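Local structure of geranyltranstransferase (IspA) (Helicobacter pylori, 3LLW) at residues 53-58 and 294-299. The protein probably acts as a magnesium-dependent prenyltransferase of the FPP/GGPP synthase family, joining isoprenoid diphosphates into longer chains in terpenoid biosynthesis. Sequence-based numbering, arbitrary orientation.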
loop_
_atom_site.group_PDB
_atom_site.type_symbol
_atom_site.label_atom_id
_atom_site.label_comp_id
_atom_site.label_asym_id
_atom_site.label_seq_id
_atom_site.Cartn_x
_atom_site.Cartn_y
_atom_site.Cartn_z
ATOM N N PRO A 53 6.881 11.412 -12.005
ATOM C CA PRO A 53 8.326 11.360 -11.809
ATOM C C PRO A 53 9.089 12.566 -12.367
ATOM O O PRO A 53 10.043 13.023 -11.732
ATOM C CB PRO A 53 8.740 10.081 -12.536
ATOM C CG PRO A 53 7.521 9.248 -12.575
ATOM C CD PRO A 53 6.400 10.215 -12.727
ATOM N N LYS A 54 8.670 13.096 -13.515
ATOM C CA LYS A 54 9.276 14.336 -14.026
ATOM C C LYS A 54 9.147 15.515 -13.060
ATOM O O LYS A 54 10.087 16.295 -12.918
ATOM C CB LYS A 54 8.729 14.711 -15.393
ATOM C CG LYS A 54 9.288 13.858 -16.513
ATOM C CD LYS A 54 8.505 14.043 -17.796
ATOM C CE LYS A 54 8.969 13.015 -18.828
ATOM N NZ LYS A 54 8.457 13.296 -20.179
ATOM N N LEU A 55 8.002 15.638 -12.390
ATOM C CA LEU A 55 7.821 16.688 -11.378
ATOM C C LEU A 55 8.751 16.483 -10.196
ATOM O O LEU A 55 9.318 17.441 -9.685
ATOM C CB LEU A 55 6.381 16.713 -10.868
ATOM C CG LEU A 55 5.286 17.266 -11.772
ATOM C CD1 LEU A 55 3.943 16.740 -11.271
ATOM C CD2 LEU A 55 5.334 18.785 -11.751
ATOM N N PHE A 56 8.880 15.222 -9.766
ATOM C CA PHE A 56 9.768 14.821 -8.682
ATOM C C PHE A 56 11.201 15.202 -9.013
ATOM O O PHE A 56 11.910 15.841 -8.208
ATOM C CB PHE A 56 9.667 13.298 -8.441
ATOM C CG PHE A 56 10.710 12.760 -7.486
ATOM C CD1 PHE A 56 11.743 11.956 -7.946
ATOM C CD2 PHE A 56 10.668 13.081 -6.125
ATOM C CE1 PHE A 56 12.713 11.465 -7.065
ATOM C CE2 PHE A 56 11.640 12.594 -5.242
ATOM C CZ PHE A 56 12.668 11.805 -5.709
ATOM N N LEU A 57 11.616 14.799 -10.211
ATOM C CA LEU A 57 12.971 15.059 -10.692
ATOM C C LEU A 57 13.251 16.532 -11.004
ATOM O O LEU A 57 14.379 16.971 -10.870
ATOM C CB LEU A 57 13.297 14.176 -11.888
ATOM C CG LEU A 57 13.459 12.689 -11.594
ATOM C CD1 LEU A 57 13.441 11.885 -12.908
ATOM C CD2 LEU A 57 14.748 12.454 -10.824
ATOM N N ALA A 58 12.226 17.289 -11.377
ATOM C CA ALA A 58 12.370 18.725 -11.593
ATOM C C ALA A 58 12.848 19.435 -10.338
ATOM O O ALA A 58 13.730 20.261 -10.419
ATOM C CB ALA A 58 11.073 19.333 -12.065
ATOM N N ASN A 294 9.294 25.881 -14.619
ATOM C CA ASN A 294 8.825 26.702 -15.735
ATOM C C ASN A 294 8.843 25.936 -17.052
ATOM O O ASN A 294 7.859 25.977 -17.802
ATOM C CB ASN A 294 9.660 27.984 -15.827
ATOM C CG ASN A 294 9.179 28.941 -16.898
ATOM O OD1 ASN A 294 9.863 29.137 -17.898
ATOM N ND2 ASN A 294 8.019 29.559 -16.685
ATOM N N ALA A 295 9.939 25.215 -17.299
ATOM C CA ALA A 295 10.115 24.467 -18.544
ATOM C C ALA A 295 9.102 23.344 -18.676
ATOM O O ALA A 295 8.512 23.158 -19.742
ATOM C CB ALA A 295 11.505 23.913 -18.634
ATOM N N LEU A 296 8.904 22.615 -17.577
ATOM C CA LEU A 296 7.985 21.487 -17.537
ATOM C C LEU A 296 6.555 21.937 -17.814
ATOM O O LEU A 296 5.851 21.319 -18.618
ATOM C CB LEU A 296 8.058 20.795 -16.176
ATOM C CG LEU A 296 8.194 19.272 -16.096
ATOM C CD1 LEU A 296 7.847 18.819 -14.683
ATOM C CD2 LEU A 296 7.377 18.496 -17.147
ATOM N N LEU A 297 6.151 23.023 -17.158
ATOM C CA LEU A 297 4.805 23.572 -17.309
ATOM C C LEU A 297 4.523 24.118 -18.698
ATOM O O LEU A 297 3.409 23.971 -19.196
ATOM C CB LEU A 297 4.534 24.657 -16.274
ATOM C CG LEU A 297 4.653 24.320 -14.785
ATOM C CD1 LEU A 297 4.078 25.467 -14.016
ATOM C CD2 LEU A 297 3.956 23.016 -14.401
ATOM N N ASN A 298 5.523 24.745 -19.319
ATOM C CA ASN A 298 5.364 25.274 -20.678
ATOM C C ASN A 298 5.172 24.155 -21.696
ATOM O O ASN A 298 4.435 24.316 -22.670
ATOM C CB ASN A 298 6.529 26.193 -21.080
ATOM C CG ASN A 298 6.424 27.586 -20.457
ATOM O OD1 ASN A 298 5.403 28.272 -20.582
ATOM N ND2 ASN A 298 7.490 28.011 -19.786
ATOM N N THR A 299 5.823 23.023 -21.453
ATOM C CA THR A 299 5.601 21.830 -22.256
ATOM C C THR A 299 4.164 21.324 -22.066
ATOM O O THR A 299 3.497 20.977 -23.042
ATOM C CB THR A 299 6.618 20.716 -21.918
ATOM O OG1 THR A 299 7.922 21.290 -21.754
ATOM C CG2 THR A 299 6.663 19.671 -23.030
#
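Leu296 makes its closest approaches to helix 51-63 through one methyl, CD1, which lies 3.9 Å from Leu55 CD2 and 4.2 Å from Ala58 CB. The same CD1 packs 3.8 Å from Lys54 O, an oxygen satisfied by Ala58 N and by the hydroxyl of Tyr11. Leu55 and Leu296 cross at about a right angle; with CG anti to its carbonyl carbon (chi1 -73°), Leu55 presents CD2 to the partner helix. That inner side is the compact one, where Leu55 and Leu297 both touch Met222 of helix 209-236. On the looser flank, Leu296 CD2 runs alongside the foot of the Lys54 chain, 4.4 Å from Lys54 CB; from there the extended chain carries NZ off to a weak hydrogen bond with Lys49 O. Segment axes running nearly antiparallel (156°), with 162 Å² buried, describe a sparse helix pair, with Tyr11 of helix 6-23 touching both Ala58 and Leu296. Between the two segments the chemistry therefore implies apolar packing centred on a single leucine; beside it, the hydrogen bond from Asn292 ND2 to Ala58 O adds a polar link between helices 287-301 and 51-63 of this predominantly helical prenyltransferase fold, away from the magnesium-binding aspartates.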